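A-adding tRNA nucleotidyltransferase (PDB 4WBY) adds the terminal adenosine to tRNA ending in CC, using ATP with magnesium as cofactor and releasing diphosphate. Local coordinates at residues Glu10-Ala13 with Arg14-Gln18; Arg329-Lys332 with Pro333-Thr336; Thr336-Leu339 with Leu340-Leu344. One frame throughout, in Å; residues are numbered along the deposited sequence.

Contact 1: Glu10-Ala13 with Arg14-Gln18; sequences EEIA and REVGQ
Between Glu10-Ala13 and Arg14-Gln18 the backbone runs as regular alpha helix, each amide reaching back four residues, as in the nearly straight bond from Arg14 N to Glu10 O (2.9 Å). The same spacing pairs the side chains. Glu10 turns at its second torsion (chi2 78°), bringing the carboxylate forward along the helix surface, and Arg14 NE donates to Glu10 OE2 at 2.8 Å in a salt bridge. The acceptor lies in the guanidinium plane at its edge, but the donor sits above the carboxylate plane, and the two flat groups stand 86° apart. The ion pair thus rests on one N-H bond rather than a two-pronged grip. Tyr134 completes it by hydrogen bonding to Glu10 OE1 while its ring makes a cation-pi contact with Arg14. On the far side of the helix the chemistry is apolar: Ile12 CG2 meets Val16 CG2 at 4.1 Å, and both residues press on strand 85-91. Between these regions Ile12 CD1 lies 4.0 Å from Glu15 OE1, an oxygen hydrogen-bonded to His65 NE2. The helix is therefore amphipathic, its methyl groups turned to the sheet of the nucleotidyltransferase head and the Glu10-Arg14 pair set away from it.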
loop_
_atom_site.group_PDB
_atom_site.type_symbol
_atom_site.label_atom_id
_atom_site.label_comp_id
_atom_site.label_asym_id
_atom_site.label_seq_id
_atom_site.Cartn_x
_atom_site.Cartn_y
_atom_site.Cartn_z
ATOM N N GLU A 10 3.188 15.673 -21.100
ATOM C CA GLU A 10 3.947 16.666 -21.858
ATOM C C GLU A 10 3.230 18.010 -22.030
ATOM O O GLU A 10 3.819 19.061 -21.774
ATOM C CB GLU A 10 4.314 16.077 -23.227
ATOM C CG GLU A 10 4.717 17.090 -24.292
ATOM C CD GLU A 10 6.141 17.611 -24.141
ATOM O OE1 GLU A 10 6.827 17.249 -23.161
ATOM O OE2 GLU A 10 6.575 18.392 -25.022
ATOM N N GLU A 11 1.966 17.999 -22.443
ATOM C CA GLU A 11 1.267 19.265 -22.687
ATOM C C GLU A 11 1.180 20.124 -21.428
ATOM O O GLU A 11 1.467 21.324 -21.459
ATOM C CB GLU A 11 -0.138 19.018 -23.243
ATOM C CG GLU A 11 -0.168 18.518 -24.673
ATOM C CD GLU A 11 -1.560 18.570 -25.286
ATOM O OE1 GLU A 11 -2.501 19.039 -24.608
ATOM O OE2 GLU A 11 -1.714 18.137 -26.448
ATOM N N ILE A 12 0.813 19.510 -20.310
ATOM C CA ILE A 12 0.707 20.244 -19.058
ATOM C C ILE A 12 2.088 20.661 -18.542
ATOM O O ILE A 12 2.255 21.776 -18.055
ATOM C CB ILE A 12 -0.049 19.414 -17.988
ATOM C CG1 ILE A 12 -1.531 19.307 -18.356
ATOM C CG2 ILE A 12 0.092 20.040 -16.599
ATOM C CD1 ILE A 12 -2.248 20.651 -18.450
ATOM N N ALA A 13 3.080 19.778 -18.654
ATOM C CA ALA A 13 4.434 20.126 -18.223
ATOM C C ALA A 13 4.953 21.369 -18.967
ATOM O O ALA A 13 5.500 22.296 -18.352
ATOM C CB ALA A 13 5.376 18.950 -18.443
ATOM N N ARG A 14 4.773 21.393 -20.288
ATOM C CA ARG A 14 5.175 22.548 -21.087
ATOM C C ARG A 14 4.475 23.812 -20.601
ATOM O O ARG A 14 5.105 24.862 -20.424
ATOM C CB ARG A 14 4.852 22.327 -22.570
ATOM C CG ARG A 14 5.704 21.278 -23.266
ATOM C CD ARG A 14 7.102 21.786 -23.584
ATOM N NE ARG A 14 7.854 20.763 -24.301
ATOM C CZ ARG A 14 9.105 20.910 -24.723
ATOM N NH1 ARG A 14 9.747 22.047 -24.505
ATOM N NH2 ARG A 14 9.714 19.918 -25.358
ATOM N N GLU A 15 3.163 23.708 -20.396
ATOM C CA GLU A 15 2.366 24.858 -19.999
ATOM C C GLU A 15 2.755 25.366 -18.613
ATOM O O GLU A 15 2.805 26.573 -18.382
ATOM C CB GLU A 15 0.880 24.513 -20.033
ATOM C CG GLU A 15 -0.012 25.716 -19.772
ATOM C CD GLU A 15 -1.474 25.419 -20.003
ATOM O OE1 GLU A 15 -1.823 24.229 -20.116
ATOM O OE2 GLU A 15 -2.266 26.376 -20.046
ATOM N N VAL A 16 3.019 24.452 -17.682
ATOM C CA VAL A 16 3.452 24.867 -16.352
ATOM C C VAL A 16 4.752 25.690 -16.430
ATOM O O VAL A 16 4.870 26.719 -15.769
ATOM C CB VAL A 16 3.623 23.651 -15.424
ATOM C CG1 VAL A 16 4.405 24.017 -14.165
ATOM C CG2 VAL A 16 2.261 23.110 -15.054
ATOM N N GLY A 17 5.707 25.264 -17.257
ATOM C CA GLY A 17 6.933 26.027 -17.443
ATOM C C GLY A 17 6.689 27.400 -18.056
ATOM O O GLY A 17 7.360 28.379 -17.705
ATOM N N GLN A 18 5.742 27.477 -18.991
ATOM C CA GLN A 18 5.405 28.751 -19.624
ATOM C C GLN A 18 4.797 29.710 -18.609
ATOM O O GLN A 18 5.187 30.881 -18.527
ATOM C CB GLN A 18 4.451 28.521 -20.792
ATOM C CG GLN A 18 5.076 27.757 -21.959
ATOM C CD GLN A 18 4.036 27.105 -22.870
ATOM O OE1 GLN A 18 2.835 27.183 -22.624
ATOM N NE2 GLN A 18 4.506 26.437 -23.919
#

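Contact 2: Arg329-Lys332 with Pro333-Thr336; sequences RLLK and PLHT
A type I beta turn from Leu331 to Leu334 carries the chain from helix 324-331 toward helix 336-342, with Lys332 and Pro333 at its two corners. Leu334 N closes it by donating to Leu331 O at 3.0 Å; the N-H points well at the oxygen (164°), though the donor stands above the carbonyl plane. Pro333 has no amide hydrogen with which to extend the helical bonding. Its ring carbon CD instead lies 3.6 Å from Arg329 O, with Leu330 O at a similar distance. A water molecule bridges the bend, donating to Leu331 O at 2.7 Å and to Leu334 O at 2.6 Å, so that Leu331 O accepts two hydrogen bonds. On the apolar side Leu334 has CG anti to its own carbonyl carbon (chi1 -57°), which lays CD1 3.8 Å from Leu331 CD2, the two side chains meeting at a slant. Lys332 stretches away fully extended, and its NZ is hydrogen-bonded to Tyr328 OH. Beyond the turn His335 takes the N-cap position of the following helix, and its ring stacks on Trp299. Among the surrounding helices, Leu330, Leu331 and Leu334 lean on helix 311-320, Leu331 also reaches Ile352 and Tyr355 of helix 349-359, and Leu331 and Leu334 both pack against helix 336-342.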
loop_
_atom_site.group_PDB
_atom_site.type_symbol
_atom_site.label_atom_id
_atom_site.label_comp_id
_atom_site.label_asym_id
_atom_site.label_seq_id
_atom_site.Cartn_x
_atom_site.Cartn_y
_atom_site.Cartn_z
ATOM N N ARG A 329 -23.618 -25.417 3.163
ATOM C CA ARG A 329 -24.378 -24.731 4.205
ATOM C C ARG A 329 -23.461 -24.012 5.193
ATOM O O ARG A 329 -23.761 -22.905 5.645
ATOM C CB ARG A 329 -25.278 -25.723 4.948
ATOM C CG ARG A 329 -26.163 -25.092 6.011
ATOM C CD ARG A 329 -26.847 -26.158 6.855
ATOM N NE ARG A 329 -25.890 -27.160 7.318
ATOM C CZ ARG A 329 -25.112 -27.017 8.387
ATOM N NH1 ARG A 329 -25.176 -25.910 9.113
ATOM N NH2 ARG A 329 -24.267 -27.982 8.728
ATOM N N LEU A 330 -22.340 -24.641 5.523
ATOM C CA LEU A 330 -21.377 -24.054 6.454
ATOM C C LEU A 330 -20.622 -22.867 5.857
ATOM O O LEU A 330 -20.281 -21.919 6.571
ATOM C CB LEU A 330 -20.379 -25.120 6.920
ATOM C CG LEU A 330 -20.940 -26.180 7.869
ATOM C CD1 LEU A 330 -19.975 -27.350 8.000
ATOM C CD2 LEU A 330 -21.234 -25.571 9.232
ATOM N N LEU A 331 -20.365 -22.915 4.553
ATOM C CA LEU A 331 -19.541 -21.893 3.900
ATOM C C LEU A 331 -20.335 -20.732 3.320
ATOM O O LEU A 331 -19.798 -19.634 3.161
ATOM C CB LEU A 331 -18.696 -22.520 2.791
ATOM C CG LEU A 331 -17.683 -23.569 3.262
ATOM C CD1 LEU A 331 -16.909 -24.133 2.085
ATOM C CD2 LEU A 331 -16.735 -22.978 4.303
ATOM N N LYS A 332 -21.609 -20.970 3.021
ATOM C CA LYS A 332 -22.447 -19.974 2.340
ATOM C C LYS A 332 -22.451 -18.565 2.972
ATOM O O LYS A 332 -22.420 -17.572 2.243
ATOM C CB LYS A 332 -23.889 -20.491 2.242
ATOM C CG LYS A 332 -24.803 -19.601 1.414
ATOM C CD LYS A 332 -26.167 -20.243 1.202
ATOM C CE LYS A 332 -27.048 -19.369 0.325
ATOM N NZ LYS A 332 -28.344 -20.029 0.009
ATOM N N PRO A 333 -22.494 -18.457 4.316
ATOM C CA PRO A 333 -22.578 -17.078 4.819
ATOM C C PRO A 333 -21.242 -16.355 4.965
ATOM O O PRO A 333 -21.231 -15.198 5.390
ATOM C CB PRO A 333 -23.228 -17.250 6.195
ATOM C CG PRO A 333 -22.806 -18.606 6.635
ATOM C CD PRO A 333 -22.719 -19.450 5.386
ATOM N N LEU A 334 -20.138 -17.009 4.623
ATOM C CA LEU A 334 -18.821 -16.468 4.941
ATOM C C LEU A 334 -18.289 -15.503 3.891
ATOM O O LEU A 334 -18.467 -15.692 2.687
ATOM C CB LEU A 334 -17.821 -17.610 5.140
ATOM C CG LEU A 334 -18.202 -18.631 6.213
ATOM C CD1 LEU A 334 -17.182 -19.759 6.282
ATOM C CD2 LEU A 334 -18.367 -17.959 7.576
ATOM N N HIS A 335 -17.651 -14.447 4.369
ATOM C CA HIS A 335 -16.925 -13.538 3.508
ATOM C C HIS A 335 -15.757 -14.275 2.860
ATOM O O HIS A 335 -15.203 -15.207 3.450
ATOM C CB HIS A 335 -16.426 -12.339 4.315
ATOM C CG HIS A 335 -15.824 -11.258 3.479
ATOM N ND1 HIS A 335 -14.462 -11.076 3.363
ATOM C CD2 HIS A 335 -16.398 -10.314 2.699
ATOM C CE1 HIS A 335 -14.225 -10.055 2.562
ATOM N NE2 HIS A 335 -15.384 -9.575 2.141
ATOM N N THR A 336 -15.395 -13.851 1.653
ATOM C CA THR A 336 -14.267 -14.414 0.908
ATOM C C THR A 336 -13.029 -14.597 1.778
ATOM O O THR A 336 -12.311 -15.593 1.651
ATOM C CB THR A 336 -13.903 -13.515 -0.295
ATOM O OG1 THR A 336 -15.014 -13.456 -1.190
ATOM C CG2 THR A 336 -12.696 -14.057 -1.050
HETATM O O HOH W 1 -18.972 -17.845 1.340
#

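Contact 3: Thr336-Leu339 with Leu340-Leu344; sequences TSVL and LLLML
Peptide groups are the flat units that meet between Thr336-Leu339 and Leu340-Leu344, since none of these side chains carries a ring: Leu340 N approaches Thr336 O almost end-on at 3.0 Å, whereas Leu341 N and Leu342 N reach Ser337 O and Val338 O tilted by 24° and 21° from the carbonyl planes. The next bond, Met343 N to Leu339 O, is longer (3.2 Å) and more bent. Two side-chain pairs follow the same four-residue spacing, each lying side by side and pointing the same way. Thr336 CG2 touches Leu340 CD1 at 4.0 Å. Val338 holds CG1 anti to its backbone N (chi1 176°), and this methyl comes to 4.1 Å from Leu342 CD1. Leu340 also meets Val255 and Leu273, so an alanine here would probably leave the Thr336 methyl without its neighbour and open a gap toward helices 243-262 and 271-278. Ser337 is the buried polar exception, its OG hydrogen-bonded to Thr303 OG1 and to His335 ND1. Leu339, Leu342 and Met343 lie against Ile352 of helix 349-359, while Val338 faces helix 298-309. This is the i to i+4 side-chain pairing of a buried alpha helix, here within the helical, C-terminal part of the chain.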
loop_
_atom_site.group_PDB
_atom_site.type_symbol
_atom_site.label_atom_id
_atom_site.label_comp_id
_atom_site.label_asym_id
_atom_site.label_seq_id
_atom_site.Cartn_x
_atom_site.Cartn_y
_atom_site.Cartn_z
ATOM N N THR A 336 -15.395 -13.851 1.653
ATOM C CA THR A 336 -14.267 -14.414 0.908
ATOM C C THR A 336 -13.029 -14.597 1.778
ATOM O O THR A 336 -12.311 -15.593 1.651
ATOM C CB THR A 336 -13.903 -13.515 -0.295
ATOM O OG1 THR A 336 -15.014 -13.456 -1.190
ATOM C CG2 THR A 336 -12.696 -14.057 -1.050
ATOM N N SER A 337 -12.783 -13.632 2.661
ATOM C CA SER A 337 -11.599 -13.682 3.524
ATOM C C SER A 337 -11.540 -14.950 4.379
ATOM O O SER A 337 -10.468 -15.539 4.538
ATOM C CB SER A 337 -11.537 -12.440 4.420
ATOM O OG SER A 337 -12.733 -12.260 5.158
ATOM N N VAL A 338 -12.680 -15.377 4.918
ATOM C CA VAL A 338 -12.687 -16.551 5.788
ATOM C C VAL A 338 -12.451 -17.809 4.948
ATOM O O VAL A 338 -11.754 -18.722 5.382
ATOM C CB VAL A 338 -14.009 -16.678 6.595
ATOM C CG1 VAL A 338 -14.022 -17.970 7.418
ATOM C CG2 VAL A 338 -14.193 -15.465 7.496
ATOM N N LEU A 339 -13.002 -17.842 3.736
ATOM C CA LEU A 339 -12.752 -18.963 2.831
ATOM C C LEU A 339 -11.260 -19.124 2.542
ATOM O O LEU A 339 -10.734 -20.238 2.546
ATOM C CB LEU A 339 -13.500 -18.786 1.513
ATOM C CG LEU A 339 -15.013 -18.663 1.620
ATOM C CD1 LEU A 339 -15.604 -18.477 0.234
ATOM C CD2 LEU A 339 -15.601 -19.887 2.291
ATOM N N LEU A 340 -10.578 -18.012 2.286
ATOM C CA LEU A 340 -9.158 -18.081 1.963
ATOM C C LEU A 340 -8.352 -18.509 3.193
ATOM O O LEU A 340 -7.400 -19.283 3.080
ATOM C CB LEU A 340 -8.672 -16.742 1.405
ATOM C CG LEU A 340 -9.398 -16.328 0.119
ATOM C CD1 LEU A 340 -8.836 -15.044 -0.475
ATOM C CD2 LEU A 340 -9.386 -17.452 -0.907
ATOM N N LEU A 341 -8.761 -18.049 4.372
ATOM C CA LEU A 341 -8.117 -18.475 5.613
ATOM C C LEU A 341 -8.275 -19.984 5.824
ATOM O O LEU A 341 -7.336 -20.666 6.240
ATOM C CB LEU A 341 -8.691 -17.704 6.804
ATOM C CG LEU A 341 -7.804 -16.680 7.516
ATOM C CD1 LEU A 341 -6.763 -16.054 6.594
ATOM C CD2 LEU A 341 -8.663 -15.610 8.171
ATOM N N LEU A 342 -9.462 -20.500 5.517
ATOM C CA LEU A 342 -9.735 -21.926 5.650
ATOM C C LEU A 342 -8.849 -22.747 4.720
ATOM O O LEU A 342 -8.508 -23.888 5.030
ATOM C CB LEU A 342 -11.219 -22.220 5.379
ATOM C CG LEU A 342 -12.166 -21.866 6.533
ATOM C CD1 LEU A 342 -13.599 -21.777 6.044
ATOM C CD2 LEU A 342 -12.067 -22.872 7.677
ATOM N N MET A 343 -8.457 -22.160 3.592
ATOM C CA MET A 343 -7.597 -22.861 2.646
ATOM C C MET A 343 -6.161 -23.020 3.136
ATOM O O MET A 343 -5.368 -23.709 2.501
ATOM C CB MET A 343 -7.606 -22.148 1.301
ATOM C CG MET A 343 -8.922 -22.321 0.571
ATOM S SD MET A 343 -8.933 -21.556 -1.053
ATOM C CE MET A 343 -7.639 -22.471 -1.881
ATOM N N LEU A 344 -5.831 -22.393 4.260
ATOM C CA LEU A 344 -4.536 -22.611 4.907
ATOM C C LEU A 344 -4.506 -23.937 5.656
ATOM O O LEU A 344 -3.442 -24.398 6.067
ATOM C CB LEU A 344 -4.213 -21.470 5.870
ATOM C CG LEU A 344 -4.166 -20.090 5.219
ATOM C CD1 LEU A 344 -3.961 -18.996 6.258
ATOM C CD2 LEU A 344 -3.059 -20.046 4.171
#

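In the fold
Contacts 1 and 3 pair residues four apart along a helix, contact 2 residues three apart round a turn. Contact 1, partly buried, belongs to the sheet-containing head, on the opposite side of the chain's centre from the other two; its centre is about 53 Å from that of contact 2 and about 49 Å from that of contact 3. An ion pair and methyl packing share one helix there. Contact 2 lies at the surface and relies on a turn and a water, whereas contact 3 is buried and almost wholly apolar. These two share Thr336 and join successive helices: Leu331 CD2 packs on Leu342 CD1 at 3.8 Å, so the surface turn continues directly into the hydrophobic core.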